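Local coordinates for protein type II restriction enzyme MunI (Mycoplasma, PDB 1D02) that recognises the double-stranded DNA sequence 5'-CAATTG-3' as a homodimer and cleaves it after the first C, leaving terminal 5'-phosphates, at residues H48-Y53 against T75-V80; D103-G108 against R158-V163; V151-I156 against F178-N183. The protein carries 1 engineered substitution. One frame throughout, in Å; residues are numbered along the deposited sequence.

Contact 1 (H48-Y53 against T75-V80). With nucleotides of chain A.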
loop_
_atom_site.group_PDB
_atom_site.type_symbol
_atom_site.label_atom_id
_atom_site.label_comp_id
_atom_site.label_asym_id
_atom_site.label_seq_id
_atom_site.Cartn_x
_atom_site.Cartn_y
_atom_site.Cartn_z
ATOM N N HIS D 48 0.027 -12.339 -16.221
ATOM C CA HIS D 48 1.361 -12.743 -15.768
ATOM C C HIS D 48 1.533 -13.000 -14.294
ATOM O O HIS D 48 2.433 -13.734 -13.904
ATOM C CB HIS D 48 2.410 -11.696 -16.170
ATOM C CG HIS D 48 2.324 -11.281 -17.604
ATOM N ND1 HIS D 48 1.287 -10.518 -18.089
ATOM C CD2 HIS D 48 3.118 -11.561 -18.665
ATOM C CE1 HIS D 48 1.443 -10.343 -19.391
ATOM N NE2 HIS D 48 2.546 -10.967 -19.765
ATOM N N LEU D 49 0.679 -12.398 -13.479
ATOM C CA LEU D 49 0.763 -12.503 -12.026
ATOM C C LEU D 49 -0.414 -13.281 -11.426
ATOM O O LEU D 49 -0.748 -13.109 -10.251
ATOM C CB LEU D 49 0.815 -11.076 -11.448
ATOM C CG LEU D 49 2.071 -10.274 -11.836
ATOM C CD1 LEU D 49 1.709 -8.824 -12.133
ATOM C CD2 LEU D 49 3.099 -10.344 -10.695
ATOM N N LYS D 50 -1.021 -14.143 -12.237
ATOM C CA LYS D 50 -2.159 -14.944 -11.817
ATOM C C LYS D 50 -1.816 -16.001 -10.755
ATOM O O LYS D 50 -2.680 -16.399 -9.977
ATOM C CB LYS D 50 -2.742 -15.655 -13.059
ATOM C CG LYS D 50 -4.008 -16.498 -12.863
ATOM C CD LYS D 50 -4.150 -17.522 -14.017
ATOM C CE LYS D 50 -5.348 -17.275 -14.946
ATOM N NZ LYS D 50 -6.682 -17.390 -14.264
ATOM N N ASN D 51 -0.560 -16.458 -10.725
ATOM C CA ASN D 51 -0.179 -17.551 -9.818
ATOM C C ASN D 51 0.911 -17.106 -8.861
ATOM O O ASN D 51 2.095 -17.211 -9.178
ATOM C CB ASN D 51 0.294 -18.746 -10.685
ATOM C CG ASN D 51 0.570 -20.000 -9.874
ATOM O OD1 ASN D 51 0.388 -20.022 -8.670
ATOM N ND2 ASN D 51 1.012 -21.057 -10.546
ATOM N N LEU D 52 0.514 -16.615 -7.687
ATOM C CA LEU D 52 1.472 -16.115 -6.718
ATOM C C LEU D 52 1.472 -16.652 -5.295
ATOM O O LEU D 52 2.545 -16.852 -4.694
ATOM C CB LEU D 52 1.313 -14.602 -6.548
ATOM C CG LEU D 52 1.502 -13.613 -7.687
ATOM C CD1 LEU D 52 1.259 -12.193 -7.123
ATOM C CD2 LEU D 52 2.912 -13.751 -8.248
ATOM N N TYR D 53 0.274 -16.865 -4.759
ATOM C CA TYR D 53 0.137 -17.177 -3.353
ATOM C C TYR D 53 -0.124 -18.545 -2.811
ATOM O O TYR D 53 0.230 -18.804 -1.664
ATOM C CB TYR D 53 -0.961 -16.283 -2.751
ATOM C CG TYR D 53 -0.902 -14.822 -3.112
ATOM C CD1 TYR D 53 -2.052 -14.141 -3.541
ATOM C CD2 TYR D 53 0.266 -14.094 -2.938
ATOM C CE1 TYR D 53 -2.027 -12.764 -3.773
ATOM C CE2 TYR D 53 0.302 -12.719 -3.171
ATOM C CZ TYR D 53 -0.849 -12.063 -3.579
ATOM O OH TYR D 53 -0.845 -10.698 -3.764
ATOM N N THR D 75 -1.591 -26.752 -7.421
ATOM C CA THR D 75 -2.032 -26.380 -8.761
ATOM C C THR D 75 -3.082 -25.278 -8.728
ATOM O O THR D 75 -3.741 -24.992 -9.727
ATOM C CB THR D 75 -2.630 -27.563 -9.502
ATOM O OG1 THR D 75 -3.731 -28.108 -8.746
ATOM C CG2 THR D 75 -1.550 -28.629 -9.714
ATOM N N THR D 76 -3.223 -24.658 -7.570
ATOM C CA THR D 76 -4.180 -23.591 -7.409
ATOM C C THR D 76 -3.507 -22.277 -7.737
ATOM O O THR D 76 -2.399 -22.020 -7.287
ATOM C CB THR D 76 -4.689 -23.573 -5.962
ATOM O OG1 THR D 76 -5.431 -24.776 -5.723
ATOM C CG2 THR D 76 -5.581 -22.356 -5.706
ATOM N N GLN D 77 -4.180 -21.440 -8.511
ATOM C CA GLN D 77 -3.612 -20.156 -8.870
ATOM C C GLN D 77 -4.337 -18.985 -8.218
ATOM O O GLN D 77 -5.481 -18.666 -8.566
ATOM C CB GLN D 77 -3.602 -20.009 -10.388
ATOM C CG GLN D 77 -2.735 -21.092 -11.037
ATOM C CD GLN D 77 -2.538 -20.887 -12.517
ATOM O OE1 GLN D 77 -2.398 -19.761 -12.979
ATOM N NE2 GLN D 77 -2.497 -21.986 -13.271
ATOM N N TRP D 78 -3.661 -18.382 -7.247
ATOM C CA TRP D 78 -4.147 -17.190 -6.544
ATOM C C TRP D 78 -3.118 -16.092 -6.780
ATOM O O TRP D 78 -1.929 -16.251 -6.491
ATOM C CB TRP D 78 -4.289 -17.422 -5.031
ATOM C CG TRP D 78 -5.339 -18.422 -4.653
ATOM C CD1 TRP D 78 -6.463 -18.754 -5.367
ATOM C CD2 TRP D 78 -5.388 -19.175 -3.447
ATOM N NE1 TRP D 78 -7.218 -19.673 -4.661
ATOM C CE2 TRP D 78 -6.577 -19.948 -3.480
ATOM C CE3 TRP D 78 -4.541 -19.273 -2.329
ATOM C CZ2 TRP D 78 -6.942 -20.801 -2.440
ATOM C CZ3 TRP D 78 -4.908 -20.125 -1.294
ATOM C CH2 TRP D 78 -6.101 -20.879 -1.360
ATOM N N GLY D 79 -3.571 -14.962 -7.297
ATOM C CA GLY D 79 -2.630 -13.904 -7.578
ATOM C C GLY D 79 -3.312 -12.570 -7.720
ATOM O O GLY D 79 -4.299 -12.293 -7.016
ATOM N N VAL D 80 -2.785 -11.745 -8.623
ATOM C CA VAL D 80 -3.349 -10.422 -8.859
ATOM C C VAL D 80 -3.625 -10.197 -10.348
ATOM O O VAL D 80 -3.141 -10.930 -11.223
ATOM C CB VAL D 80 -2.407 -9.289 -8.330
ATOM C CG1 VAL D 80 -2.196 -9.430 -6.793
ATOM C CG2 VAL D 80 -1.072 -9.359 -9.067
ATOM P P DC A 2 -7.739 -14.968 -7.341
ATOM O OP1 DC A 2 -6.354 -15.089 -7.878
ATOM O OP2 DC A 2 -8.023 -15.222 -5.899
ATOM O "O5'" DC A 2 -8.242 -13.509 -7.699
ATOM C "C5'" DC A 2 -7.996 -13.007 -9.005
ATOM C "C4'" DC A 2 -8.394 -11.558 -9.090
ATOM O "O4'" DC A 2 -9.837 -11.458 -9.069
ATOM C "C3'" DC A 2 -7.863 -10.656 -7.974
ATOM O "O3'" DC A 2 -7.183 -9.561 -8.616
ATOM C "C2'" DC A 2 -9.120 -10.266 -7.194
ATOM C "C1'" DC A 2 -10.233 -10.393 -8.223
ATOM N N1 DC A 2 -11.563 -10.740 -7.688
ATOM C C2 DC A 2 -12.663 -9.942 -8.023
ATOM O O2 DC A 2 -12.491 -8.945 -8.760
ATOM N N3 DC A 2 -13.881 -10.273 -7.541
ATOM C C4 DC A 2 -14.030 -11.352 -6.767
ATOM N N4 DC A 2 -15.267 -11.664 -6.336
ATOM C C5 DC A 2 -12.924 -12.176 -6.403
ATOM C C6 DC A 2 -11.721 -11.833 -6.883
ATOM P P DC A 3 -6.759 -8.244 -7.797
ATOM O OP1 DC A 3 -5.553 -7.743 -8.490
ATOM O OP2 DC A 3 -6.722 -8.451 -6.336
ATOM O "O5'" DC A 3 -7.935 -7.229 -8.149
ATOM C "C5'" DC A 3 -8.230 -6.948 -9.509
ATOM C "C4'" DC A 3 -9.196 -5.795 -9.611
ATOM O "O4'" DC A 3 -10.502 -6.209 -9.135
ATOM C "C3'" DC A 3 -8.842 -4.520 -8.844
ATOM O "O3'" DC A 3 -9.252 -3.443 -9.689
ATOM C "C2'" DC A 3 -9.711 -4.624 -7.598
ATOM C "C1'" DC A 3 -10.966 -5.317 -8.131
ATOM N N1 DC A 3 -11.692 -6.115 -7.119
ATOM C C2 DC A 3 -13.075 -5.894 -6.939
ATOM O O2 DC A 3 -13.647 -5.060 -7.648
ATOM N N3 DC A 3 -13.744 -6.598 -5.995
ATOM C C4 DC A 3 -13.101 -7.488 -5.240
ATOM N N4 DC A 3 -13.814 -8.133 -4.280
ATOM C C5 DC A 3 -11.704 -7.757 -5.410
ATOM C C6 DC A 3 -11.043 -7.049 -6.355
HETATM O O HOH W 1 -1.898 -11.135 -13.621
HETATM O O HOH W 2 -1.136 -19.619 -6.556
#
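W78 O takes two backbone N-H groups from the facing loop. W78 O accepts from L52 N at 2.7 Å and from Y53 N at 2.9 Å. The L52 donor stands well above the carbonyl plane, while the Y53 donor is tilted 20° from it. V80 N donates to L49 O at 2.9 Å, and a water links L49 N with V80 O. A second water accepts a hydrogen bond from W78 N and lies within hydrogen-bonding distance of N51 OD1 and T76 O. G79 N turns away from this pairing and donates to OP1 of DC2 of chain A at 2.8 Å, with an N-H...O angle of 165°. The paired loops thus present a backbone N-H to a DNA phosphate. The amides of N51 and Q77 stack, their planes 21° apart, with Q77 CG 3.7 Å from N51 CG. N51 CG, anti to the backbone N, lays the amide against Q77 CG. V80 CG2 presses on L49 CB at 3.5 Å, a tight carbon contact. On its other branch, V80 CG1 meets Y53 OH at 3.6 Å. That hydroxyl is hydrogen-bonded to W169 of the second subunit, whose K161 makes a cation-pi contact with W78. The two loops flank helix 60-63 in sequence. L49 and L52 pack on helix 128-138, and L49 also reaches F96 of strand 93-101.

Contact 2 (D103-G108 against R158-V163). With nucleotides of chain A; nucleotides of chain B.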
loop_
_atom_site.group_PDB
_atom_site.type_symbol
_atom_site.label_atom_id
_atom_site.label_comp_id
_atom_site.label_asym_id
_atom_site.label_seq_id
_atom_site.Cartn_x
_atom_site.Cartn_y
_atom_site.Cartn_z
ATOM N N ASP D 103 -13.018 10.376 -6.222
ATOM C CA ASP D 103 -13.491 11.748 -6.092
ATOM C C ASP D 103 -12.490 12.566 -5.287
ATOM O O ASP D 103 -11.447 12.054 -4.867
ATOM C CB ASP D 103 -14.872 11.781 -5.427
ATOM C CG ASP D 103 -15.958 11.190 -6.315
ATOM O OD1 ASP D 103 -15.830 11.282 -7.557
ATOM O OD2 ASP D 103 -16.943 10.639 -5.770
ATOM N N GLY D 104 -12.791 13.849 -5.093
ATOM C CA GLY D 104 -11.880 14.698 -4.357
ATOM C C GLY D 104 -12.442 16.074 -4.050
ATOM O O GLY D 104 -13.472 16.488 -4.564
ATOM N N TRP D 105 -11.750 16.782 -3.175
ATOM C CA TRP D 105 -12.137 18.137 -2.809
ATOM C C TRP D 105 -11.631 19.081 -3.900
ATOM O O TRP D 105 -10.420 19.307 -4.037
ATOM C CB TRP D 105 -11.510 18.450 -1.444
ATOM C CG TRP D 105 -11.555 19.865 -0.998
ATOM C CD1 TRP D 105 -12.551 20.778 -1.216
ATOM C CD2 TRP D 105 -10.602 20.497 -0.154
ATOM N NE1 TRP D 105 -12.267 21.949 -0.541
ATOM C CE2 TRP D 105 -11.075 21.799 0.119
ATOM C CE3 TRP D 105 -9.385 20.087 0.411
ATOM C CZ2 TRP D 105 -10.374 22.696 0.928
ATOM C CZ3 TRP D 105 -8.687 20.981 1.221
ATOM C CH2 TRP D 105 -9.184 22.269 1.468
ATOM N N VAL D 106 -12.560 19.597 -4.702
ATOM C CA VAL D 106 -12.213 20.529 -5.773
ATOM C C VAL D 106 -13.240 21.658 -5.728
ATOM O O VAL D 106 -14.038 21.737 -4.783
ATOM C CB VAL D 106 -12.208 19.834 -7.185
ATOM C CG1 VAL D 106 -11.111 18.794 -7.228
ATOM C CG2 VAL D 106 -13.573 19.177 -7.496
ATOM N N GLU D 107 -13.223 22.529 -6.733
ATOM C CA GLU D 107 -14.162 23.651 -6.780
ATOM C C GLU D 107 -15.619 23.213 -6.664
ATOM O O GLU D 107 -16.047 22.232 -7.297
ATOM C CB GLU D 107 -13.988 24.436 -8.109
ATOM C CG GLU D 107 -12.622 25.089 -8.296
ATOM C CD GLU D 107 -11.630 24.189 -9.022
ATOM O OE1 GLU D 107 -11.889 22.967 -9.108
ATOM O OE2 GLU D 107 -10.594 24.704 -9.503
ATOM N N GLY D 108 -16.401 23.935 -5.861
ATOM C CA GLY D 108 -17.810 23.611 -5.736
ATOM C C GLY D 108 -18.128 22.460 -4.816
ATOM O O GLY D 108 -19.277 22.065 -4.722
ATOM N N ARG D 158 -6.965 16.580 -8.587
ATOM C CA ARG D 158 -6.875 18.031 -8.422
ATOM C C ARG D 158 -7.134 18.439 -6.973
ATOM O O ARG D 158 -7.223 19.614 -6.658
ATOM C CB ARG D 158 -7.893 18.717 -9.351
ATOM C CG ARG D 158 -7.603 18.490 -10.862
ATOM C CD ARG D 158 -8.501 19.347 -11.769
ATOM N NE ARG D 158 -8.295 20.770 -11.527
ATOM C CZ ARG D 158 -9.156 21.546 -10.868
ATOM N NH1 ARG D 158 -10.293 21.035 -10.394
ATOM N NH2 ARG D 158 -8.869 22.831 -10.658
ATOM N N ASP D 159 -7.255 17.455 -6.097
ATOM C CA ASP D 159 -7.521 17.698 -4.669
ATOM C C ASP D 159 -6.178 18.114 -4.045
ATOM O O ASP D 159 -5.197 17.386 -4.128
ATOM C CB ASP D 159 -8.049 16.386 -4.078
ATOM C CG ASP D 159 -8.281 16.444 -2.574
ATOM O OD1 ASP D 159 -7.362 16.884 -1.843
ATOM O OD2 ASP D 159 -9.388 16.019 -2.142
ATOM N N PRO D 160 -6.123 19.294 -3.413
ATOM C CA PRO D 160 -4.901 19.809 -2.798
ATOM C C PRO D 160 -4.235 18.945 -1.736
ATOM O O PRO D 160 -3.002 18.945 -1.601
ATOM C CB PRO D 160 -5.340 21.179 -2.280
ATOM C CG PRO D 160 -6.736 20.942 -1.909
ATOM C CD PRO D 160 -7.266 20.167 -3.102
ATOM N N LYS D 161 -5.040 18.201 -0.982
ATOM C CA LYS D 161 -4.477 17.323 0.039
ATOM C C LYS D 161 -4.015 15.993 -0.595
ATOM O O LYS D 161 -2.889 15.531 -0.356
ATOM C CB LYS D 161 -5.517 17.060 1.137
ATOM C CG LYS D 161 -5.033 16.076 2.186
ATOM C CD LYS D 161 -6.176 15.584 3.095
ATOM C CE LYS D 161 -6.751 16.718 3.904
ATOM N NZ LYS D 161 -7.575 16.174 5.020
ATOM N N ARG D 162 -4.869 15.379 -1.414
ATOM C CA ARG D 162 -4.508 14.113 -2.057
ATOM C C ARG D 162 -3.298 14.222 -2.972
ATOM O O ARG D 162 -2.478 13.310 -3.002
ATOM C CB ARG D 162 -5.699 13.568 -2.855
ATOM C CG ARG D 162 -6.899 13.208 -1.975
ATOM C CD ARG D 162 -6.827 11.778 -1.394
ATOM N NE ARG D 162 -7.686 11.725 -0.228
ATOM C CZ ARG D 162 -7.254 11.875 1.017
ATOM N NH1 ARG D 162 -5.953 12.036 1.258
ATOM N NH2 ARG D 162 -8.127 12.025 2.003
ATOM N N VAL D 163 -3.178 15.310 -3.733
ATOM C CA VAL D 163 -2.025 15.423 -4.629
ATOM C C VAL D 163 -0.738 15.509 -3.816
ATOM O O VAL D 163 0.262 14.890 -4.149
ATOM C CB VAL D 163 -2.206 16.630 -5.570
ATOM C CG1 VAL D 163 -0.921 16.944 -6.329
ATOM C CG2 VAL D 163 -3.333 16.290 -6.569
ATOM P P DT A 6 -15.203 7.117 -5.507
ATOM O OP1 DT A 6 -15.463 6.957 -6.957
ATOM O OP2 DT A 6 -14.423 8.280 -5.015
ATOM O "O5'" DT A 6 -16.584 7.082 -4.731
ATOM C "C5'" DT A 6 -17.601 6.220 -5.193
ATOM C "C4'" DT A 6 -18.221 5.481 -4.037
ATOM O "O4'" DT A 6 -17.274 4.537 -3.482
ATOM C "C3'" DT A 6 -18.621 6.391 -2.881
ATOM O "O3'" DT A 6 -19.990 6.739 -2.999
ATOM C "C2'" DT A 6 -18.385 5.539 -1.639
ATOM C "C1'" DT A 6 -17.527 4.359 -2.086
ATOM N N1 DT A 6 -16.231 4.409 -1.400
ATOM C C2 DT A 6 -15.977 3.553 -0.347
ATOM O O2 DT A 6 -16.782 2.719 0.035
ATOM N N3 DT A 6 -14.747 3.709 0.240
ATOM C C4 DT A 6 -13.766 4.616 -0.120
ATOM O O4 DT A 6 -12.704 4.657 0.507
ATOM C C5 DT A 6 -14.101 5.469 -1.245
ATOM C C7 DT A 6 -13.108 6.477 -1.711
ATOM C C6 DT A 6 -15.296 5.320 -1.821
ATOM P P DC B 2 -5.668 15.198 8.393
ATOM O OP1 DC B 2 -4.285 15.186 8.922
ATOM O OP2 DC B 2 -5.928 15.706 7.022
ATOM O "O5'" DC B 2 -6.221 13.723 8.503
ATOM C "C5'" DC B 2 -6.258 13.123 9.774
ATOM C "C4'" DC B 2 -6.914 11.776 9.690
ATOM O "O4'" DC B 2 -8.342 11.965 9.587
ATOM C "C3'" DC B 2 -6.500 10.867 8.525
ATOM O "O3'" DC B 2 -5.895 9.725 9.135
ATOM C "C2'" DC B 2 -7.815 10.587 7.794
ATOM C "C1'" DC B 2 -8.873 10.896 8.853
ATOM N N1 DC B 2 -10.205 11.313 8.398
ATOM C C2 DC B 2 -11.317 10.638 8.907
ATOM O O2 DC B 2 -11.127 9.714 9.728
ATOM N N3 DC B 2 -12.558 11.005 8.508
ATOM C C4 DC B 2 -12.701 12.028 7.661
ATOM N N4 DC B 2 -13.930 12.384 7.310
ATOM C C5 DC B 2 -11.579 12.742 7.139
ATOM C C6 DC B 2 -10.363 12.349 7.524
HETATM O O HOH W 3 -10.240 11.369 -2.373
#
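D159 is the N-cap of helix 160-170, and its carboxylate also ties that helix start to W105 in the loop after strand 93-101. OD1 of D159 accepts from R162 N at 2.9 Å and from K161 N at 2.8 Å. The R162 bond is nearly straight and comes from above the carboxylate plane; the K161 bond is more bent. D159 OD2 accepts from W105 N at 2.7 Å, also from above the plane. CG anti to the backbone N (chi1 176°) sets the D159 carboxylate between W105 N and the helix start. One side chain thus serves both segments. Next to it, the W105 and P160 side chains cross at about a right angle, with P160 CG 3.6 Å from W105 CE3. W105 O is buried here and has no polar partner in the model. At the other end R158 grips E107 end-on in a salt bridge. R158 NH1 meets E107 OE1 and R158 NH2 meets E107 OE2, each at 2.8 Å. Both oxygens use their syn lone pairs, and the two flat groups are nearly coplanar, 4° apart. V106 CG1 packs on R158 CB at 3.9 Å. Two DNA strands are held close by. D103 N donates to OP2 of DT6 of chain A, and K161 NZ reaches OP2 of DC2 of chain B at 2.6 Å. The second subunit adds F67, edge-to-face with W105, and E65, whose carbonyl accepts a hydrogen bond from R158 NE. Within the chain, the contact joins the loop between strand 93-101 and helix 128-138 to the start of helix 160-170 and the residues just before it.

Contact 3 (V151-I156 against F178-N183)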
loop_
_atom_site.group_PDB
_atom_site.type_symbol
_atom_site.label_atom_id
_atom_site.label_comp_id
_atom_site.label_asym_id
_atom_site.label_seq_id
_atom_site.Cartn_x
_atom_site.Cartn_y
_atom_site.Cartn_z
ATOM N N VAL D 151 -1.784 5.094 -12.437
ATOM C CA VAL D 151 -2.405 6.264 -13.059
ATOM C C VAL D 151 -3.658 6.617 -12.265
ATOM O O VAL D 151 -4.556 5.770 -12.103
ATOM C CB VAL D 151 -2.783 5.977 -14.521
ATOM C CG1 VAL D 151 -3.508 7.187 -15.116
ATOM C CG2 VAL D 151 -1.503 5.660 -15.328
ATOM N N PHE D 152 -3.698 7.841 -11.739
ATOM C CA PHE D 152 -4.848 8.322 -10.964
ATOM C C PHE D 152 -5.746 9.112 -11.909
ATOM O O PHE D 152 -5.254 9.770 -12.835
ATOM C CB PHE D 152 -4.399 9.221 -9.807
ATOM C CG PHE D 152 -3.604 8.499 -8.739
ATOM C CD1 PHE D 152 -2.207 8.499 -8.765
ATOM C CD2 PHE D 152 -4.250 7.815 -7.722
ATOM C CE1 PHE D 152 -1.458 7.821 -7.790
ATOM C CE2 PHE D 152 -3.517 7.130 -6.738
ATOM C CZ PHE D 152 -2.117 7.130 -6.769
ATOM N N GLU D 153 -7.050 9.057 -11.651
ATOM C CA GLU D 153 -8.059 9.720 -12.488
ATOM C C GLU D 153 -9.156 10.216 -11.563
ATOM O O GLU D 153 -9.285 9.715 -10.447
ATOM C CB GLU D 153 -8.690 8.715 -13.464
ATOM C CG GLU D 153 -7.724 8.164 -14.519
ATOM C CD GLU D 153 -8.350 7.110 -15.450
ATOM O OE1 GLU D 153 -9.535 6.752 -15.291
ATOM O OE2 GLU D 153 -7.618 6.617 -16.342
ATOM N N GLY D 154 -9.955 11.171 -12.039
ATOM C CA GLY D 154 -11.047 11.689 -11.217
ATOM C C GLY D 154 -10.665 12.956 -10.468
ATOM O O GLY D 154 -9.542 13.462 -10.583
ATOM N N ASP D 155 -11.591 13.480 -9.675
ATOM C CA ASP D 155 -11.288 14.708 -8.940
ATOM C C ASP D 155 -10.120 14.572 -7.952
ATOM O O ASP D 155 -9.520 15.576 -7.548
ATOM C CB ASP D 155 -12.564 15.211 -8.243
ATOM C CG ASP D 155 -13.529 15.851 -9.218
ATOM O OD1 ASP D 155 -14.729 15.965 -8.903
ATOM O OD2 ASP D 155 -13.082 16.256 -10.304
ATOM N N ILE D 156 -9.763 13.346 -7.566
ATOM C CA ILE D 156 -8.631 13.189 -6.651
ATOM C C ILE D 156 -7.385 13.838 -7.244
ATOM O O ILE D 156 -6.550 14.376 -6.511
ATOM C CB ILE D 156 -8.347 11.682 -6.345
ATOM C CG1 ILE D 156 -7.187 11.537 -5.355
ATOM C CG2 ILE D 156 -8.057 10.923 -7.639
ATOM C CD1 ILE D 156 -6.950 10.058 -4.896
ATOM N N PHE D 178 1.099 8.854 -12.260
ATOM C CA PHE D 178 0.749 9.980 -13.133
ATOM C C PHE D 178 -0.676 10.388 -12.810
ATOM O O PHE D 178 -1.548 9.524 -12.648
ATOM C CB PHE D 178 0.843 9.602 -14.618
ATOM C CG PHE D 178 0.352 10.683 -15.543
ATOM C CD1 PHE D 178 1.124 11.828 -15.791
ATOM C CD2 PHE D 178 -0.884 10.560 -16.172
ATOM C CE1 PHE D 178 0.662 12.832 -16.662
ATOM C CE2 PHE D 178 -1.351 11.557 -17.039
ATOM C CZ PHE D 178 -0.581 12.685 -17.284
ATOM N N MET D 179 -0.900 11.695 -12.710
ATOM C CA MET D 179 -2.223 12.258 -12.413
ATOM C C MET D 179 -2.851 12.651 -13.748
ATOM O O MET D 179 -2.448 13.657 -14.340
ATOM C CB MET D 179 -2.085 13.522 -11.547
ATOM C CG MET D 179 -1.406 13.298 -10.223
ATOM S SD MET D 179 -2.564 12.601 -9.050
ATOM C CE MET D 179 -1.559 12.471 -7.581
ATOM N N TRP D 180 -3.822 11.871 -14.227
ATOM C CA TRP D 180 -4.460 12.175 -15.504
ATOM C C TRP D 180 -5.719 12.954 -15.140
ATOM O O TRP D 180 -6.743 12.376 -14.788
ATOM C CB TRP D 180 -4.797 10.882 -16.253
ATOM C CG TRP D 180 -5.084 11.102 -17.726
ATOM C CD1 TRP D 180 -4.803 12.226 -18.461
ATOM C CD2 TRP D 180 -5.716 10.182 -18.624
ATOM N NE1 TRP D 180 -5.228 12.058 -19.762
ATOM C CE2 TRP D 180 -5.795 10.814 -19.887
ATOM C CE3 TRP D 180 -6.225 8.885 -18.482
ATOM C CZ2 TRP D 180 -6.364 10.199 -20.994
ATOM C CZ3 TRP D 180 -6.797 8.261 -19.601
ATOM C CH2 TRP D 180 -6.860 8.919 -20.836
ATOM N N ARG D 181 -5.615 14.279 -15.250
ATOM C CA ARG D 181 -6.699 15.165 -14.845
ATOM C C ARG D 181 -7.896 15.239 -15.774
ATOM O O ARG D 181 -7.791 14.949 -16.967
ATOM C CB ARG D 181 -6.115 16.563 -14.567
ATOM C CG ARG D 181 -5.057 16.512 -13.438
ATOM C CD ARG D 181 -4.479 17.860 -12.949
ATOM N NE ARG D 181 -3.775 17.585 -11.689
ATOM C CZ ARG D 181 -2.472 17.334 -11.572
ATOM N NH1 ARG D 181 -1.669 17.356 -12.637
ATOM N NH2 ARG D 181 -1.984 16.963 -10.400
ATOM N N PRO D 182 -9.057 15.624 -15.236
ATOM C CA PRO D 182 -10.294 15.746 -16.012
ATOM C C PRO D 182 -9.995 16.707 -17.171
ATOM O O PRO D 182 -9.280 17.704 -17.008
ATOM C CB PRO D 182 -11.258 16.386 -15.005
ATOM C CG PRO D 182 -10.815 15.808 -13.703
ATOM C CD PRO D 182 -9.295 15.909 -13.802
ATOM N N ASN D 183 -10.489 16.393 -18.347
ATOM C CA ASN D 183 -10.254 17.276 -19.493
ATOM C C ASN D 183 -8.878 17.168 -20.117
ATOM O O ASN D 183 -8.655 17.759 -21.168
ATOM C CB ASN D 183 -10.478 18.760 -19.163
ATOM C CG ASN D 183 -11.789 19.010 -18.431
ATOM O OD1 ASN D 183 -12.833 18.456 -18.783
ATOM N ND2 ASN D 183 -11.741 19.869 -17.410
HETATM O O HOH W 4 -9.439 12.480 -14.466
#
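F178 O accepts from F152 N at 2.9 Å and also receives a CA-H...O contact from V151 CA. W180 N donates to F152 O, also at 2.9 Å. Both N-H donors lie nearly along the C=O axis of their acceptors. The parallel ladder pairs V151 with F178 and F152 with M179. Beyond it the backbones part, and a water fills in: it accepts from G154 N at 2.8 Å and donates to W180 O at 2.7 Å. G154 has a positive phi (96°) that suits glycine.

The side chains fall on the two faces of the sheet. On one face M179 SD sits 3.9 Å from F152 CB and makes an oblique Met-aromatic contact with the F152 ring. M179 bends at chi2 (-80°), which turns SD back toward F152. On the other face V151 CG1 touches W180 CB at 4.1 Å and approaches the edge of the F178 ring. E153 and W180 lie side by side and point the same way. E153 OE2 comes to the edge of the indole, 3.4 Å from W180 CE3. The indole NE1 is hydrogen-bonded to the carbonyl of S185. Past the strands, P182 CG lies near G154 O and D155 OD2.

These are the two strands of a beta-alpha-beta unit, strand 148-153, helix 160-170, strand 177-180. F152 and M179 both pack on I166 of that helix. V151, F178 and W180 face L189 of helix 186-197. Strand 177-180 is one of the two outermost strands of the sheet within this chain, while strand 148-153 also bonds to strand 93-101.

Contacts 2 and 3 share one beta-alpha-beta unit. Contact 3 pairs its strands, and contact 2 fixes the start of the helix between them. They touch through D155 and I156, which pack on G104, V106 and R162. Contact 1 lies on the opposite side of the chain's centre, about 36 Å from contact 2 between centres. It joins two loops without regular structure. Contact 3 is closest to the chain's centre and combines strand hydrogen bonds with buried aromatic and aliphatic packing. The other two are more peripheral, and both bond to DNA phosphates. Contact 1 relies on backbone bonds and waters, whereas contact 2 uses charged side chains, one of them accepting a backbone N-H.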